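Local coordinates for protein 6-phosphogluconolactonase (Shewanella baltica, PDB 3NWP) that probably hydrolyses 6-phosphogluconolactone to 6-phosphogluconate, the lactonase step of the oxidative pentose phosphate pathway, at residues 60-63 against 64-67; 153-156 against 157-161. All coordinates share one frame; numbering follows the deposited sequence.

How the contacts relate
Contact 1 (60-63 with 64-67) and contact 2 (153-156 with 157-161) are both local contacts where the chain passes from one element to the next: a turn into a strand in the first, the end of a helix in the second. Contact 1 carries the chain from helix 50-58 into strand 66-74, an inner strand of the mixed sheet that is parallel to 39-43. Contact 2 ends the short helix 153-158, from which the chain runs on to strand 163-166. The two centres lie 31 Å apart and the nearest atoms about 17 Å, so they do not touch. Strand 175-178 links their surroundings, pairing antiparallel with both 66-74 and 163-166. Their centres lie 18 Å and 16 Å from the centre of the chain.

Contact 1 of 2, residues 60-63 against 64-67; sequences SIDW and SDVY
The backbone folds over on itself between D62 and V66, where two successive i to i+3 hydrogen bonds, D65 N to D62 O (2.9 Å) and V66 N to W63 O (3.0 Å), close a short 3-10-like turn. Both donors stand above the carbonyl plane of their acceptor, the second by 67°. On its apolar side, W63 and V66 lie alongside each other and point the same way. V66 CB approaches W63 CE3 obliquely at 4.0 Å. With chi1 at 179°, V66 CG1 runs anti to the backbone N, which turns CG2 anti to the carbonyl carbon and brings it to 3.6 Å from D62 O. I61 CD1 rests over the centre of one face of the indole, 3.7 Å above its plane, while W63 NE1 is bonded to K59 O. On the polar side the carboxylates of D62 and D65 stand 4.5 Å apart, OD2 to OD2. A water donates to both of these oxygens, which probably eases their repulsion, and D65 OD1 makes a salt bridge with K38. D62 itself centres an inverse gamma turn, W63 N bonding weakly to I61 O. The turn completes the return from helix 50-58 into strand 66-74, which pairs parallel with 39-43: a beta-alpha-beta crossover of an alpha/beta fold.

Contact 2 of 2, residues 153-156 against 157-161; sequences LENA and LTTQA
T158 reaches back to the preceding turn of the helix, its OG1 donating to E154 O at 2.6 Å from above the carbonyl plane. With chi1 at 63°, OG1 lies between the backbone N and the carbonyl carbon, which folds it back over the helix to meet E154 O. The next carbonyl, N155 O, takes two donors: T159 N at 2.9 Å, tilted only 17° from the carbonyl plane, and T158 N at 3.2 Å, from well above it. T159 also lays CB and CG2 against N155 O, and its CB lies 3.6 Å from N155 OD1. On the buried side L157 N bonds to L153 O, and L157 CD1 meets L153 CG at 3.8 Å where the two leucines cross at a slant. E154, bent at chi2 (66°), lays its carboxylate near T158 CG2, while its OE1 is bonded to H212.

Farther out, T159 OG1 accepts from A161 N at 3.0 Å, an ST turn at the start of the departing chain, and one water joins this hydroxyl to N155 ND2, the latter bond weak. A valine in place of T159 would probably leave A161 N without its acceptor and this water without one of its partners. A second water donates to both A156 O and T159 O, the latter also bonded to S181 OG. The chemistry implies a helix end at which hydroxyls and waters supplement the last backbone bonds: T158 OG1 adds a donor to E154 O, while T159 OG1 and the waters serve polar groups where the chain departs from the helix at T159.

Contact 1 of 2, residues 60-63 against 64-67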
loop_
_atom_site.group_PDB
_atom_site.type_symbol
_atom_site.label_atom_id
_atom_site.label_comp_id
_atom_site.label_asym_id
_atom_site.label_seq_id
_atom_site.Cartn_x
_atom_site.Cartn_y
_atom_site.Cartn_z
ATOM N N SER A 60 20.753 4.715 -1.255
ATOM C CA SER A 60 21.798 3.827 -0.790
ATOM C C SER A 60 21.508 3.334 0.635
ATOM O O SER A 60 21.869 3.960 1.623
ATOM C CB SER A 60 23.161 4.548 -0.809
ATOM O OG SER A 60 24.210 3.658 -0.419
ATOM N N ILE A 61 20.669 2.303 0.690
ATOM C CA ILE A 61 20.386 1.582 1.937
ATOM C C ILE A 61 20.619 0.097 1.642
ATOM O O ILE A 61 20.849 -0.308 0.471
ATOM C CB ILE A 61 18.921 1.847 2.438
ATOM C CG1 ILE A 61 17.877 1.369 1.446
ATOM C CG2 ILE A 61 18.736 3.357 2.780
ATOM C CD1 ILE A 61 16.392 1.198 2.069
ATOM N N ASP A 62 20.518 -0.701 2.720
ATOM C CA ASP A 62 20.728 -2.143 2.656
ATOM C C ASP A 62 19.498 -2.839 2.031
ATOM O O ASP A 62 18.832 -3.658 2.677
ATOM C CB ASP A 62 21.033 -2.682 4.063
ATOM C CG ASP A 62 22.343 -2.246 4.628
ATOM O OD1 ASP A 62 23.327 -2.011 3.877
ATOM O OD2 ASP A 62 22.495 -2.163 5.889
ATOM N N TRP A 63 19.215 -2.579 0.749
ATOM C CA TRP A 63 18.070 -3.119 0.038
ATOM C C TRP A 63 17.935 -4.642 0.049
ATOM O O TRP A 63 16.832 -5.171 -0.011
ATOM C CB TRP A 63 17.972 -2.623 -1.405
ATOM C CG TRP A 63 17.474 -1.198 -1.573
ATOM C CD1 TRP A 63 18.202 -0.124 -1.974
ATOM C CD2 TRP A 63 16.143 -0.708 -1.317
ATOM N NE1 TRP A 63 17.405 0.999 -2.015
ATOM C CE2 TRP A 63 16.137 0.662 -1.606
ATOM C CE3 TRP A 63 14.959 -1.313 -0.891
ATOM C CZ2 TRP A 63 14.991 1.428 -1.483
ATOM C CZ3 TRP A 63 13.815 -0.547 -0.755
ATOM C CH2 TRP A 63 13.838 0.820 -1.033
ATOM N N SER A 64 19.099 -5.316 0.091
ATOM C CA SER A 64 19.088 -6.776 0.089
ATOM C C SER A 64 18.543 -7.377 1.382
ATOM O O SER A 64 18.206 -8.560 1.434
ATOM C CB SER A 64 20.497 -7.356 -0.265
ATOM O OG SER A 64 21.473 -7.031 0.719
ATOM N N ASP A 65 18.417 -6.554 2.402
ATOM C CA ASP A 65 17.860 -6.938 3.685
ATOM C C ASP A 65 16.427 -6.370 3.806
ATOM O O ASP A 65 15.874 -6.398 4.912
ATOM C CB ASP A 65 18.715 -6.435 4.813
ATOM C CG ASP A 65 20.116 -7.060 4.799
ATOM O OD1 ASP A 65 20.146 -8.300 4.731
ATOM O OD2 ASP A 65 21.110 -6.322 4.901
ATOM N N VAL A 66 15.840 -5.922 2.695
ATOM C CA VAL A 66 14.443 -5.373 2.698
ATOM C C VAL A 66 13.572 -6.317 1.920
ATOM O O VAL A 66 13.853 -6.631 0.729
ATOM C CB VAL A 66 14.367 -3.947 2.110
ATOM C CG1 VAL A 66 12.869 -3.449 2.116
ATOM C CG2 VAL A 66 15.313 -2.987 2.834
ATOM N N TYR A 67 12.484 -6.779 2.549
ATOM C CA TYR A 67 11.458 -7.576 1.918
ATOM C C TYR A 67 10.355 -6.664 1.446
ATOM O O TYR A 67 9.924 -5.785 2.199
ATOM C CB TYR A 67 10.885 -8.585 2.911
ATOM C CG TYR A 67 11.795 -9.700 3.289
ATOM C CD1 TYR A 67 12.800 -9.514 4.205
ATOM C CD2 TYR A 67 11.541 -10.990 2.823
ATOM C CE1 TYR A 67 13.633 -10.578 4.590
ATOM C CE2 TYR A 67 12.355 -12.053 3.207
ATOM C CZ TYR A 67 13.400 -11.826 4.084
ATOM O OH TYR A 67 14.230 -12.850 4.487
HETATM O O HOH W 1 22.573 -4.880 7.026
#

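Contact 2 of 2, residues 153-156 against 157-161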
loop_
_atom_site.group_PDB
_atom_site.type_symbol
_atom_site.label_atom_id
_atom_site.label_comp_id
_atom_site.label_asym_id
_atom_site.label_seq_id
_atom_site.Cartn_x
_atom_site.Cartn_y
_atom_site.Cartn_z
ATOM N N LEU A 153 -15.881 -6.728 1.431
ATOM C CA LEU A 153 -15.273 -5.648 2.253
ATOM C C LEU A 153 -15.220 -6.007 3.743
ATOM O O LEU A 153 -14.156 -5.859 4.366
ATOM C CB LEU A 153 -16.010 -4.336 2.054
ATOM C CG LEU A 153 -15.456 -3.181 2.861
ATOM C CD1 LEU A 153 -13.971 -2.822 2.508
ATOM C CD2 LEU A 153 -16.362 -1.939 2.652
ATOM N N GLU A 154 -16.338 -6.436 4.350
ATOM C CA GLU A 154 -16.286 -6.790 5.768
ATOM C C GLU A 154 -15.233 -7.847 6.080
ATOM O O GLU A 154 -14.531 -7.749 7.108
ATOM C CB GLU A 154 -17.686 -7.209 6.252
ATOM C CG GLU A 154 -17.808 -7.285 7.775
ATOM C CD GLU A 154 -17.681 -5.912 8.517
ATOM O OE1 GLU A 154 -17.326 -4.883 7.914
ATOM O OE2 GLU A 154 -17.940 -5.866 9.731
ATOM N N ASN A 155 -15.115 -8.869 5.226
ATOM C CA ASN A 155 -14.074 -9.839 5.368
ATOM C C ASN A 155 -12.677 -9.159 5.359
ATOM O O ASN A 155 -11.849 -9.446 6.216
ATOM C CB ASN A 155 -14.156 -10.962 4.343
ATOM C CG ASN A 155 -13.256 -12.121 4.710
ATOM O OD1 ASN A 155 -13.169 -12.473 5.894
ATOM N ND2 ASN A 155 -12.604 -12.702 3.731
ATOM N N ALA A 156 -12.431 -8.343 4.376
ATOM C CA ALA A 156 -11.130 -7.657 4.334
ATOM C C ALA A 156 -10.873 -6.876 5.612
ATOM O O ALA A 156 -9.738 -6.815 6.083
ATOM C CB ALA A 156 -11.042 -6.770 3.116
ATOM N N LEU A 157 -11.914 -6.243 6.145
ATOM C CA LEU A 157 -11.791 -5.371 7.338
ATOM C C LEU A 157 -11.671 -6.118 8.648
ATOM O O LEU A 157 -11.277 -5.541 9.656
ATOM C CB LEU A 157 -12.967 -4.376 7.393
ATOM C CG LEU A 157 -13.055 -3.411 6.216
ATOM C CD1 LEU A 157 -14.301 -2.577 6.392
ATOM C CD2 LEU A 157 -11.745 -2.542 6.104
ATOM N N THR A 158 -12.072 -7.406 8.663
ATOM C CA THR A 158 -12.153 -8.148 9.920
ATOM C C THR A 158 -11.409 -9.504 10.012
ATOM O O THR A 158 -11.190 -10.014 11.143
ATOM C CB THR A 158 -13.634 -8.333 10.341
ATOM O OG1 THR A 158 -14.302 -9.118 9.349
ATOM C CG2 THR A 158 -14.335 -6.975 10.516
ATOM N N THR A 159 -10.943 -10.017 8.892
ATOM C CA THR A 159 -10.186 -11.253 8.863
ATOM C C THR A 159 -8.869 -11.130 9.592
ATOM O O THR A 159 -8.288 -10.027 9.681
ATOM C CB THR A 159 -9.960 -11.742 7.456
ATOM O OG1 THR A 159 -9.447 -13.086 7.499
ATOM C CG2 THR A 159 -8.931 -10.861 6.676
ATOM N N GLN A 160 -8.406 -12.245 10.147
ATOM C CA GLN A 160 -7.012 -12.336 10.601
ATOM C C GLN A 160 -6.087 -12.890 9.576
ATOM O O GLN A 160 -4.860 -12.868 9.795
ATOM C CB GLN A 160 -6.960 -13.175 11.899
ATOM C CG GLN A 160 -7.668 -12.537 13.088
ATOM C CD GLN A 160 -6.941 -11.275 13.541
ATOM O OE1 GLN A 160 -7.513 -10.201 13.569
ATOM N NE2 GLN A 160 -5.656 -11.394 13.730
ATOM N N ALA A 161 -6.590 -13.359 8.418
ATOM C CA ALA A 161 -5.701 -13.798 7.361
ATOM C C ALA A 161 -4.935 -12.603 6.798
ATOM O O ALA A 161 -5.437 -11.487 6.819
ATOM C CB ALA A 161 -6.469 -14.471 6.222
HETATM O O HOH W 2 -10.257 -14.512 5.391
HETATM O O HOH W 3 -8.681 -7.524 8.725
#